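Local coordinates for protein phosphoribosylaminoimidazole carboxylase (Bombyx mori, PDB 4JA0) that probably catalyses two steps of purine biosynthesis, carboxylating aminoimidazole ribonucleotide and then joining the product to aspartate to give SAICAR, at residues A74-A79 with F176-K181; T87-K92 with A208-S213; P141-S144 with S150-F153; R169-L174 with I195-D200. All coordinates share one frame; numbering follows the deposited sequence.

Contact 1 of 4, residues A74-A79 with F176-K181; sequences AGIKTA and FEILEK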
loop_
_atom_site.group_PDB
_atom_site.type_symbol
_atom_site.label_atom_id
_atom_site.label_comp_id
_atom_site.label_asym_id
_atom_site.label_seq_id
_atom_site.Cartn_x
_atom_site.Cartn_y
_atom_site.Cartn_z
ATOM N N ALA A 74 -32.707 3.733 -31.315
ATOM C CA ALA A 74 -31.502 3.054 -30.835
ATOM C C ALA A 74 -30.306 3.981 -30.926
ATOM O O ALA A 74 -29.328 3.814 -30.210
ATOM C CB ALA A 74 -31.250 1.776 -31.623
ATOM N N GLY A 75 -30.395 4.965 -31.812
ATOM C CA GLY A 75 -29.349 5.966 -31.950
ATOM C C GLY A 75 -28.628 5.875 -33.285
ATOM O O GLY A 75 -27.770 6.706 -33.571
ATOM N N ILE A 76 -28.992 4.886 -34.105
ATOM C CA ILE A 76 -28.450 4.754 -35.455
ATOM C C ILE A 76 -28.832 6.007 -36.251
ATOM O O ILE A 76 -29.946 6.511 -36.120
ATOM C CB ILE A 76 -29.020 3.513 -36.184
ATOM C CG1 ILE A 76 -28.784 2.213 -35.402
ATOM C CG2 ILE A 76 -28.443 3.410 -37.583
ATOM C CD1 ILE A 76 -27.419 1.595 -35.600
ATOM N N LYS A 77 -27.910 6.525 -37.051
ATOM C CA LYS A 77 -28.162 7.726 -37.850
ATOM C C LYS A 77 -28.785 7.429 -39.230
ATOM O O LYS A 77 -28.217 6.675 -40.033
ATOM C CB LYS A 77 -26.861 8.510 -38.027
ATOM C CG LYS A 77 -26.227 9.019 -36.735
ATOM C CD LYS A 77 -27.146 9.978 -35.966
ATOM C CE LYS A 77 -26.453 10.525 -34.702
ATOM N NZ LYS A 77 -26.504 9.634 -33.501
ATOM N N THR A 78 -29.953 8.011 -39.497
ATOM C CA THR A 78 -30.685 7.716 -40.740
ATOM C C THR A 78 -31.069 8.971 -41.526
ATOM O O THR A 78 -31.035 10.086 -41.008
ATOM C CB THR A 78 -31.975 6.912 -40.475
ATOM O OG1 THR A 78 -32.730 7.542 -39.437
ATOM C CG2 THR A 78 -31.641 5.490 -40.062
ATOM N N ALA A 79 -31.430 8.776 -42.786
ATOM C CA ALA A 79 -31.885 9.873 -43.621
ATOM C C ALA A 79 -33.369 10.111 -43.349
ATOM O O ALA A 79 -33.943 11.107 -43.789
ATOM C CB ALA A 79 -31.648 9.559 -45.093
ATOM N N PHE A 176 -29.019 -5.264 -38.236
ATOM C CA PHE A 176 -29.528 -6.611 -38.262
ATOM C C PHE A 176 -29.747 -7.132 -36.827
ATOM O O PHE A 176 -30.796 -7.692 -36.515
ATOM C CB PHE A 176 -28.566 -7.536 -38.987
ATOM C CG PHE A 176 -29.024 -8.954 -39.002
ATOM C CD1 PHE A 176 -29.831 -9.419 -40.020
ATOM C CD2 PHE A 176 -28.731 -9.806 -37.937
ATOM C CE1 PHE A 176 -30.279 -10.726 -40.003
ATOM C CE2 PHE A 176 -29.183 -11.104 -37.908
ATOM C CZ PHE A 176 -29.951 -11.570 -38.937
ATOM N N GLU A 177 -28.774 -6.933 -35.948
ATOM C CA GLU A 177 -28.877 -7.470 -34.601
ATOM C C GLU A 177 -30.046 -6.856 -33.812
ATOM O O GLU A 177 -30.790 -7.566 -33.118
ATOM C CB GLU A 177 -27.561 -7.250 -33.870
ATOM C CG GLU A 177 -26.444 -8.213 -34.285
ATOM C CD GLU A 177 -25.087 -7.788 -33.731
ATOM O OE1 GLU A 177 -24.945 -6.589 -33.383
ATOM O OE2 GLU A 177 -24.171 -8.643 -33.632
ATOM N N ILE A 178 -30.238 -5.550 -33.977
ATOM C CA ILE A 178 -31.338 -4.830 -33.347
ATOM C C ILE A 178 -32.697 -5.332 -33.797
ATOM O O ILE A 178 -33.547 -5.653 -32.976
ATOM C CB ILE A 178 -31.257 -3.329 -33.679
ATOM C CG1 ILE A 178 -30.066 -2.706 -32.966
ATOM C CG2 ILE A 178 -32.569 -2.615 -33.319
ATOM C CD1 ILE A 178 -29.811 -1.302 -33.371
ATOM N N LEU A 179 -32.874 -5.417 -35.109
ATOM C CA LEU A 179 -34.119 -5.877 -35.704
ATOM C C LEU A 179 -34.341 -7.357 -35.426
ATOM O O LEU A 179 -35.487 -7.801 -35.273
ATOM C CB LEU A 179 -34.116 -5.618 -37.208
ATOM C CG LEU A 179 -34.007 -4.138 -37.563
ATOM C CD1 LEU A 179 -33.891 -3.997 -39.052
ATOM C CD2 LEU A 179 -35.217 -3.381 -37.052
ATOM N N GLU A 180 -33.244 -8.108 -35.353
ATOM C CA GLU A 180 -33.302 -9.525 -35.047
ATOM C C GLU A 180 -33.934 -9.658 -33.681
ATOM O O GLU A 180 -34.797 -10.516 -33.448
ATOM C CB GLU A 180 -31.897 -10.150 -35.058
ATOM C CG GLU A 180 -31.905 -11.663 -34.839
ATOM C CD GLU A 180 -30.526 -12.337 -34.772
ATOM O OE1 GLU A 180 -30.468 -13.551 -35.096
ATOM O OE2 GLU A 180 -29.515 -11.688 -34.404
ATOM N N LYS A 181 -33.502 -8.772 -32.783
ATOM C CA LYS A 181 -33.978 -8.749 -31.413
ATOM C C LYS A 181 -35.461 -8.349 -31.362
ATOM O O LYS A 181 -36.283 -9.046 -30.757
ATOM C CB LYS A 181 -33.116 -7.766 -30.624
ATOM C CG LYS A 181 -32.879 -8.170 -29.192
ATOM C CD LYS A 181 -32.211 -9.538 -29.144
ATOM C CE LYS A 181 -30.717 -9.470 -29.349
ATOM N NZ LYS A 181 -30.131 -10.840 -29.216
#
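Ile178 reaches out from helix 162-183 and sets its CD1 methyl against the C-terminal end of helix 57-74 and the loop that follows. The CB of Ala74 lies 3.8 Å from Ile178 CD1, and Ile76 CG1 approaches the same methyl at 4.2 Å. The two isoleucines meet tip to tip. In Ile178 CG1 stands anti to the carbonyl carbon (chi1 -70°), and a nearly straight chi2 of 172° extends CD1 to full length, which lets it reach Ala74 although the CA atoms of Ala74 and Ile178 are 8.3 Å apart. The small methyl of Ala74 leaves room for that tip, while the branched Ile76 adds apolar bulk beside it; all three side chains are buried. Between Ala74 and Ile76 the chain turns through Gly75, whose positive phi of 113° ends helix 57-74 in a Schellman motif, a backbone shape that a residue with a side chain adopts with difficulty. Lys77 folds back over this turn, and its NZ donates to Gly75 O (3.2 Å), lying in the carbonyl plane. Farther out, Ile178 also packs on Leu71 of helix 57-74. The same helical turn reaches helix 396-420, where Glu177 forms a salt bridge with Arg403 and Lys181 a cation-pi contact with Trp399.

Contact 2 of 4, residues T87-K92 with A208-S213; sequences TAFLSK and ADVIDS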
loop_
_atom_site.group_PDB
_atom_site.type_symbol
_atom_site.label_atom_id
_atom_site.label_comp_id
_atom_site.label_asym_id
_atom_site.label_seq_id
_atom_site.Cartn_x
_atom_site.Cartn_y
_atom_site.Cartn_z
ATOM N N THR A 87 -48.197 6.818 -48.566
ATOM C CA THR A 87 -47.358 6.108 -49.519
ATOM C C THR A 87 -45.968 6.717 -49.658
ATOM O O THR A 87 -45.092 6.142 -50.311
ATOM C CB THR A 87 -48.016 6.103 -50.900
ATOM O OG1 THR A 87 -48.497 7.428 -51.182
ATOM C CG2 THR A 87 -49.186 5.129 -50.926
ATOM N N ALA A 88 -45.756 7.856 -49.003
ATOM C CA ALA A 88 -44.497 8.587 -49.136
ATOM C C ALA A 88 -43.899 9.030 -47.798
ATOM O O ALA A 88 -44.591 9.092 -46.785
ATOM C CB ALA A 88 -44.686 9.792 -50.068
ATOM N N PHE A 89 -42.602 9.321 -47.802
ATOM C CA PHE A 89 -41.951 9.885 -46.626
ATOM C C PHE A 89 -40.847 10.897 -46.943
ATOM O O PHE A 89 -40.284 10.902 -48.041
ATOM C CB PHE A 89 -41.395 8.788 -45.707
ATOM C CG PHE A 89 -40.212 8.047 -46.273
ATOM C CD1 PHE A 89 -38.932 8.588 -46.200
ATOM C CD2 PHE A 89 -40.373 6.795 -46.840
ATOM C CE1 PHE A 89 -37.844 7.912 -46.712
ATOM C CE2 PHE A 89 -39.293 6.110 -47.348
ATOM C CZ PHE A 89 -38.026 6.666 -47.280
ATOM N N LEU A 90 -40.522 11.714 -45.944
ATOM C CA LEU A 90 -39.474 12.711 -46.049
ATOM C C LEU A 90 -38.151 12.184 -45.551
ATOM O O LEU A 90 -38.047 11.630 -44.451
ATOM C CB LEU A 90 -39.840 13.962 -45.254
ATOM C CG LEU A 90 -41.015 14.637 -45.939
ATOM C CD1 LEU A 90 -41.704 15.654 -45.042
ATOM C CD2 LEU A 90 -40.495 15.276 -47.224
ATOM N N SER A 91 -37.132 12.416 -46.366
ATOM C CA SER A 91 -35.805 11.892 -46.140
ATOM C C SER A 91 -34.806 13.031 -46.213
ATOM O O SER A 91 -34.985 13.977 -46.987
ATOM C CB SER A 91 -35.504 10.840 -47.220
ATOM O OG SER A 91 -34.132 10.473 -47.260
ATOM N N LYS A 92 -33.749 12.948 -45.409
ATOM C CA LYS A 92 -32.635 13.882 -45.539
ATOM C C LYS A 92 -31.910 13.563 -46.855
ATOM O O LYS A 92 -31.611 12.399 -47.131
ATOM C CB LYS A 92 -31.701 13.780 -44.324
ATOM N N ALA A 208 -30.001 4.887 -45.400
ATOM C CA ALA A 208 -30.744 5.805 -46.244
ATOM C C ALA A 208 -31.775 5.272 -47.222
ATOM O O ALA A 208 -32.491 6.066 -47.848
ATOM C CB ALA A 208 -29.754 6.670 -46.986
ATOM N N ASP A 209 -31.878 3.963 -47.380
ATOM C CA ASP A 209 -32.809 3.469 -48.396
ATOM C C ASP A 209 -34.210 3.273 -47.828
ATOM O O ASP A 209 -34.882 4.222 -47.436
ATOM C CB ASP A 209 -32.280 2.185 -49.063
ATOM C CG ASP A 209 -33.081 1.789 -50.308
ATOM O OD1 ASP A 209 -32.973 0.617 -50.748
ATOM O OD2 ASP A 209 -33.819 2.651 -50.839
ATOM N N VAL A 210 -34.635 2.018 -47.824
ATOM C CA VAL A 210 -35.959 1.614 -47.434
ATOM C C VAL A 210 -35.792 0.222 -46.853
ATOM O O VAL A 210 -35.148 -0.630 -47.455
ATOM C CB VAL A 210 -36.875 1.572 -48.650
ATOM C CG1 VAL A 210 -37.961 0.546 -48.453
ATOM C CG2 VAL A 210 -37.458 2.947 -48.908
ATOM N N ILE A 211 -36.336 -0.021 -45.672
ATOM C CA ILE A 211 -36.320 -1.374 -45.156
ATOM C C ILE A 211 -37.774 -1.805 -45.005
ATOM O O ILE A 211 -38.475 -1.316 -44.120
ATOM C CB ILE A 211 -35.541 -1.478 -43.813
ATOM C CG1 ILE A 211 -34.189 -0.765 -43.917
ATOM C CG2 ILE A 211 -35.339 -2.930 -43.410
ATOM C CD1 ILE A 211 -33.389 -0.759 -42.626
ATOM N N ASP A 212 -38.237 -2.687 -45.892
ATOM C CA ASP A 212 -39.596 -3.217 -45.803
ATOM C C ASP A 212 -39.575 -4.735 -45.992
ATOM O O ASP A 212 -38.532 -5.359 -45.794
ATOM C CB ASP A 212 -40.541 -2.539 -46.811
ATOM C CG ASP A 212 -40.073 -2.674 -48.261
ATOM O OD1 ASP A 212 -39.390 -3.672 -48.567
ATOM O OD2 ASP A 212 -40.436 -1.817 -49.110
ATOM N N SER A 213 -40.707 -5.332 -46.372
ATOM C CA SER A 213 -40.744 -6.783 -46.593
ATOM C C SER A 213 -40.034 -7.210 -47.857
ATOM O O SER A 213 -39.916 -8.405 -48.122
ATOM C CB SER A 213 -42.158 -7.346 -46.586
ATOM O OG SER A 213 -42.713 -7.314 -45.287
HETATM O O HOH W 1 -32.948 8.370 -49.429
#
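Ala208 begins the loop that faces strand 88-91, and it meets Ser91 through a water: the water donates to Ala208 O at 2.8 Å and lies 3.2 Å from Ser91 OG. A short polar side chain suits position 91, since it places a hydroxyl near this water while the side chain also packs on Leu35 and Ala79. At Asp209 it is the backbone that takes part, its O lying 4.0 Å from Phe89 CZ, near the plane of the ring and at its edge. The CB of Asp209 is directed away from the strand, and the carboxylate lies close to that of Glu196, the side chain about 5 Å from a bound sulfate. Val210 supplies the apolar contact, with CG2 at the ring edge 4.0 Å from Phe89 CE2. Phe89 projects from a strand of the N-terminal antiparallel sheet of the SAICAR synthetase region. The ring also packs edge-to-face with Phe80 and touches Asn61 and Asn64 of helix 57-74. Beyond Val210 the loop is fastened by polar bonds: Asn64 OD1 accepts from Ile211 N, and Ser215 OG is hydrogen-bonded to both Val210 O and Asp212 N.

Contact 3 of 4, residues P141-S144 with S150-F153; sequences PQWS and SAKF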
loop_
_atom_site.group_PDB
_atom_site.type_symbol
_atom_site.label_atom_id
_atom_site.label_comp_id
_atom_site.label_asym_id
_atom_site.label_seq_id
_atom_site.Cartn_x
_atom_site.Cartn_y
_atom_site.Cartn_z
ATOM N N PRO A 141 -23.225 -7.852 -59.067
ATOM C CA PRO A 141 -22.202 -8.806 -58.603
ATOM C C PRO A 141 -21.635 -8.543 -57.198
ATOM O O PRO A 141 -21.622 -7.415 -56.702
ATOM C CB PRO A 141 -21.077 -8.626 -59.637
ATOM C CG PRO A 141 -21.173 -7.188 -60.022
ATOM C CD PRO A 141 -22.652 -6.852 -59.991
ATOM N N GLN A 142 -21.136 -9.608 -56.581
ATOM C CA GLN A 142 -20.576 -9.536 -55.250
ATOM C C GLN A 142 -19.198 -8.859 -55.311
ATOM O O GLN A 142 -18.415 -9.092 -56.234
ATOM C CB GLN A 142 -20.484 -10.945 -54.646
ATOM C CG GLN A 142 -20.015 -11.005 -53.188
ATOM C CD GLN A 142 -20.257 -12.369 -52.544
ATOM O OE1 GLN A 142 -20.728 -13.297 -53.195
ATOM N NE2 GLN A 142 -19.949 -12.486 -51.252
ATOM N N TRP A 143 -18.929 -7.987 -54.343
ATOM C CA TRP A 143 -17.637 -7.330 -54.232
ATOM C C TRP A 143 -17.014 -7.647 -52.899
ATOM O O TRP A 143 -17.710 -7.870 -51.914
ATOM C CB TRP A 143 -17.758 -5.814 -54.333
ATOM C CG TRP A 143 -17.812 -5.306 -55.716
ATOM C CD1 TRP A 143 -18.101 -6.025 -56.837
ATOM C CD2 TRP A 143 -17.586 -3.957 -56.145
ATOM N NE1 TRP A 143 -18.067 -5.206 -57.941
ATOM C CE2 TRP A 143 -17.757 -3.932 -57.547
ATOM C CE3 TRP A 143 -17.266 -2.768 -55.479
ATOM C CZ2 TRP A 143 -17.622 -2.763 -58.301
ATOM C CZ3 TRP A 143 -17.124 -1.606 -56.230
ATOM C CH2 TRP A 143 -17.303 -1.616 -57.632
ATOM N N SER A 144 -15.691 -7.627 -52.876
ATOM C CA SER A 144 -14.953 -7.726 -51.647
ATOM C C SER A 144 -14.825 -6.312 -51.095
ATOM O O SER A 144 -15.138 -5.336 -51.794
ATOM C CB SER A 144 -13.570 -8.335 -51.903
ATOM O OG SER A 144 -12.803 -7.549 -52.811
ATOM N N SER A 150 -10.744 -0.127 -53.672
ATOM C CA SER A 150 -9.997 0.172 -54.877
ATOM C C SER A 150 -10.879 0.912 -55.891
ATOM O O SER A 150 -10.374 1.611 -56.763
ATOM C CB SER A 150 -9.394 -1.109 -55.466
ATOM O OG SER A 150 -8.415 -1.680 -54.596
ATOM N N ALA A 151 -12.196 0.830 -55.716
ATOM C CA ALA A 151 -13.139 1.491 -56.613
ATOM C C ALA A 151 -13.097 3.006 -56.450
ATOM O O ALA A 151 -13.512 3.747 -57.347
ATOM C CB ALA A 151 -14.534 0.994 -56.341
ATOM N N LYS A 152 -12.587 3.446 -55.301
ATOM C CA LYS A 152 -12.451 4.858 -54.979
ATOM C C LYS A 152 -13.715 5.695 -55.214
ATOM O O LYS A 152 -13.666 6.702 -55.926
ATOM C CB LYS A 152 -11.248 5.451 -55.717
ATOM C CG LYS A 152 -9.916 5.096 -55.069
ATOM C CD LYS A 152 -8.739 5.460 -55.956
ATOM C CE LYS A 152 -7.422 4.995 -55.340
ATOM N NZ LYS A 152 -6.260 5.270 -56.239
ATOM N N PHE A 153 -14.838 5.259 -54.633
ATOM C CA PHE A 153 -16.089 6.012 -54.665
ATOM C C PHE A 153 -15.904 7.339 -53.920
ATOM O O PHE A 153 -15.152 7.419 -52.944
ATOM C CB PHE A 153 -17.207 5.222 -53.999
ATOM C CG PHE A 153 -17.620 3.990 -54.743
ATOM C CD1 PHE A 153 -17.490 2.732 -54.160
ATOM C CD2 PHE A 153 -18.139 4.072 -56.025
ATOM C CE1 PHE A 153 -17.881 1.571 -54.852
ATOM C CE2 PHE A 153 -18.531 2.922 -56.712
ATOM C CZ PHE A 153 -18.399 1.676 -56.122
#
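Trp143 contributes most of the surface buried here, and it does so with the far rim of its six-membered ring. CZ3 lies 3.5 Å from Phe153 CZ and equally near Phe153 CE1, while CH2 approaches the same CZ at 3.8 Å. The two side chains come from opposite directions and meet rim to rim, their planes only 16° apart and their centroids separated by 5.8 Å. Neither ring covers the face of the other, so this is an aromatic pair but not a face-to-face stack. In both residues CG is anti to the carbonyl carbon (chi1 -83° in Trp143 and -68° in Phe153), which sends the rings toward one another across the gap. Ala151 completes the group: its CB sits 3.7 Å from Trp143 CZ3 and also above one face of the Phe153 ring, offset toward the rim. A methyl is short enough to rest over this junction without pushing the rings apart. Between Ala151 and Phe153 the chain turns out of its helix at Lys152, with positive phi. Phe133 stacks on Trp143 and also touches Phe153, and Asn115 of a neighbouring subunit is hydrogen-bonded to Ser144 OG. The contact joins the short, weakly bonded strand 142-143 to the loop after helix 145-150, with Ser144 as N-cap at the start of that helix and the backbone of Trp143 paired with Thr131 of strand 123-132.

Contact 4 of 4, residues R169-L174 with I195-D200; sequences RKATIL and IEFGVD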
loop_
_atom_site.group_PDB
_atom_site.type_symbol
_atom_site.label_atom_id
_atom_site.label_comp_id
_atom_site.label_asym_id
_atom_site.label_seq_id
_atom_site.Cartn_x
_atom_site.Cartn_y
_atom_site.Cartn_z
ATOM N N ARG A 169 -19.804 -1.891 -42.392
ATOM C CA ARG A 169 -19.890 -3.292 -42.042
ATOM C C ARG A 169 -20.414 -3.379 -40.649
ATOM O O ARG A 169 -21.355 -4.110 -40.381
ATOM C CB ARG A 169 -18.541 -3.985 -42.089
ATOM C CG ARG A 169 -18.595 -5.476 -41.753
ATOM C CD ARG A 169 -17.332 -5.954 -41.036
ATOM N NE ARG A 169 -16.144 -5.230 -41.505
ATOM C CZ ARG A 169 -15.430 -4.388 -40.759
ATOM N NH1 ARG A 169 -15.736 -4.197 -39.485
ATOM N NH2 ARG A 169 -14.389 -3.760 -41.274
ATOM N N LYS A 170 -19.824 -2.602 -39.755
ATOM C CA LYS A 170 -20.223 -2.660 -38.362
ATOM C C LYS A 170 -21.666 -2.200 -38.187
ATOM O O LYS A 170 -22.428 -2.812 -37.431
ATOM C CB LYS A 170 -19.262 -1.855 -37.485
ATOM C CG LYS A 170 -17.868 -2.501 -37.301
ATOM C CD LYS A 170 -17.068 -1.743 -36.281
ATOM C CE LYS A 170 -16.588 -0.446 -36.865
ATOM N NZ LYS A 170 -16.058 0.511 -35.849
ATOM N N ALA A 171 -22.059 -1.169 -38.926
ATOM C CA ALA A 171 -23.421 -0.657 -38.825
ATOM C C ALA A 171 -24.452 -1.642 -39.347
ATOM O O ALA A 171 -25.508 -1.820 -38.747
ATOM C CB ALA A 171 -23.554 0.663 -39.573
ATOM N N THR A 172 -24.130 -2.297 -40.452
ATOM C CA THR A 172 -25.049 -3.244 -41.064
ATOM C C THR A 172 -25.293 -4.415 -40.116
ATOM O O THR A 172 -26.436 -4.812 -39.893
ATOM C CB THR A 172 -24.513 -3.752 -42.436
ATOM O OG1 THR A 172 -24.242 -2.637 -43.296
ATOM C CG2 THR A 172 -25.508 -4.688 -43.125
ATOM N N ILE A 173 -24.230 -4.957 -39.542
ATOM C CA ILE A 173 -24.393 -6.054 -38.602
ATOM C C ILE A 173 -25.236 -5.610 -37.419
ATOM O O ILE A 173 -26.109 -6.350 -36.964
ATOM C CB ILE A 173 -23.049 -6.569 -38.093
ATOM C CG1 ILE A 173 -22.214 -7.067 -39.269
ATOM C CG2 ILE A 173 -23.255 -7.665 -37.076
ATOM C CD1 ILE A 173 -20.797 -7.441 -38.895
ATOM N N LEU A 174 -24.999 -4.387 -36.949
ATOM C CA LEU A 174 -25.707 -3.843 -35.783
ATOM C C LEU A 174 -27.210 -3.688 -35.998
ATOM O O LEU A 174 -28.005 -4.071 -35.148
ATOM C CB LEU A 174 -25.090 -2.494 -35.405
ATOM C CG LEU A 174 -25.602 -1.804 -34.150
ATOM C CD1 LEU A 174 -25.706 -2.823 -33.055
ATOM C CD2 LEU A 174 -24.630 -0.727 -33.744
ATOM N N ILE A 195 -29.612 -3.478 -46.744
ATOM C CA ILE A 195 -29.821 -2.059 -46.532
ATOM C C ILE A 195 -28.887 -1.333 -47.469
ATOM O O ILE A 195 -28.026 -1.959 -48.075
ATOM C CB ILE A 195 -29.531 -1.638 -45.081
ATOM C CG1 ILE A 195 -28.122 -2.069 -44.688
ATOM C CG2 ILE A 195 -30.529 -2.238 -44.138
ATOM C CD1 ILE A 195 -27.745 -1.687 -43.260
ATOM N N GLU A 196 -29.047 -0.018 -47.567
ATOM C CA GLU A 196 -28.186 0.813 -48.398
ATOM C C GLU A 196 -27.829 2.111 -47.671
ATOM O O GLU A 196 -28.618 2.613 -46.887
ATOM C CB GLU A 196 -28.870 1.092 -49.739
ATOM C CG GLU A 196 -28.920 -0.129 -50.673
ATOM C CD GLU A 196 -29.797 0.078 -51.918
ATOM O OE1 GLU A 196 -30.032 1.244 -52.312
ATOM O OE2 GLU A 196 -30.264 -0.934 -52.497
ATOM N N PHE A 197 -26.643 2.654 -47.932
ATOM C CA PHE A 197 -26.181 3.879 -47.270
ATOM C C PHE A 197 -26.000 5.028 -48.262
ATOM O O PHE A 197 -25.855 4.812 -49.471
ATOM C CB PHE A 197 -24.837 3.656 -46.569
ATOM C CG PHE A 197 -24.896 2.758 -45.353
ATOM C CD1 PHE A 197 -24.537 1.411 -45.446
ATOM C CD2 PHE A 197 -25.246 3.272 -44.107
ATOM C CE1 PHE A 197 -24.568 0.594 -44.320
ATOM C CE2 PHE A 197 -25.274 2.465 -42.995
ATOM C CZ PHE A 197 -24.935 1.130 -43.092
ATOM N N GLY A 198 -26.000 6.252 -47.741
ATOM C CA GLY A 198 -25.726 7.430 -48.548
ATOM C C GLY A 198 -24.869 8.383 -47.734
ATOM O O GLY A 198 -24.722 8.189 -46.528
ATOM N N VAL A 199 -24.308 9.406 -48.374
ATOM C CA VAL A 199 -23.489 10.403 -47.675
ATOM C C VAL A 199 -24.222 11.744 -47.728
ATOM O O VAL A 199 -24.585 12.222 -48.817
ATOM C CB VAL A 199 -22.066 10.533 -48.297
ATOM C CG1 VAL A 199 -21.246 11.568 -47.551
ATOM C CG2 VAL A 199 -21.361 9.189 -48.309
ATOM N N ASP A 200 -24.456 12.340 -46.556
ATOM C CA ASP A 200 -25.224 13.586 -46.475
ATOM C C ASP A 200 -24.378 14.765 -46.897
ATOM O O ASP A 200 -23.207 14.588 -47.240
ATOM C CB ASP A 200 -25.867 13.797 -45.087
ATOM C CG ASP A 200 -24.858 14.163 -43.982
ATOM O OD1 ASP A 200 -23.645 14.357 -44.247
ATOM O OD2 ASP A 200 -25.297 14.256 -42.811
#
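This is a buried helix-on-sheet contact, in which helix 162-183 lies against strand 188-200 in the SAICAR synthetase region. Thr172 is the centre of it, reaching both Ile195 and Phe197. Its OG1 lies 3.4 Å from Phe197 CE1, in the plane of the ring and at its edge, and 3.6 Å from Ile195 CD1; CG2 approaches that same methyl at 3.7 Å. The side chains of Thr172 and Ile195 pass one another antiparallel, the CD1 tip lying beside both OG1 and CG2. Ile195 and Phe197, two residues apart on an extended chain, both direct their side chains at the helix, whereas Glu196 between them points away, the alternation expected along a beta-strand. The strand belongs to an antiparallel sheet, paired with 100-104 and 205-207 among others, and the helix packs against that sheet. Ala171 suits its place because its methyl lets the large ring approach, with CB 3.8 Å from Phe197 CZ. The hydroxyl of Thr172, though set among carbon atoms, is satisfied by Met168 O one turn earlier; with chi1 at -55° OG1 stands anti to the carbonyl carbon, beside the backbone N, where that bond can form. Trp101 of strand 100-104 packs edge-to-face with Phe197 and touches Thr172 and Ile195. On another side of the helix, Lys170 and Leu174 rest against Leu407 of helix 396-420.

How the contacts relate
From the N terminus, the loop after helix 57-74 opens contact 1 and strand 88-91 opens contact 2. Contact 3 closes first, a short local loop nested inside both. Helix 162-183 then opens contact 4 and, a little later, closes contact 1, so those two cross. Contact 4 closes on strand 188-200 and lies wholly within the loop that contact 2 closes at 208-213; contacts 1 and 2 also cross. Contacts 1, 2 and 4 touch: Ala79 meets Lys92 and Ala208, Ile76 packs on Leu174, and Ile211 packs on Ile195. Together they tie the N-terminal sheet, two helices and the second antiparallel sheet. Contact 3 stands apart, reaching the same sheet as contact 4.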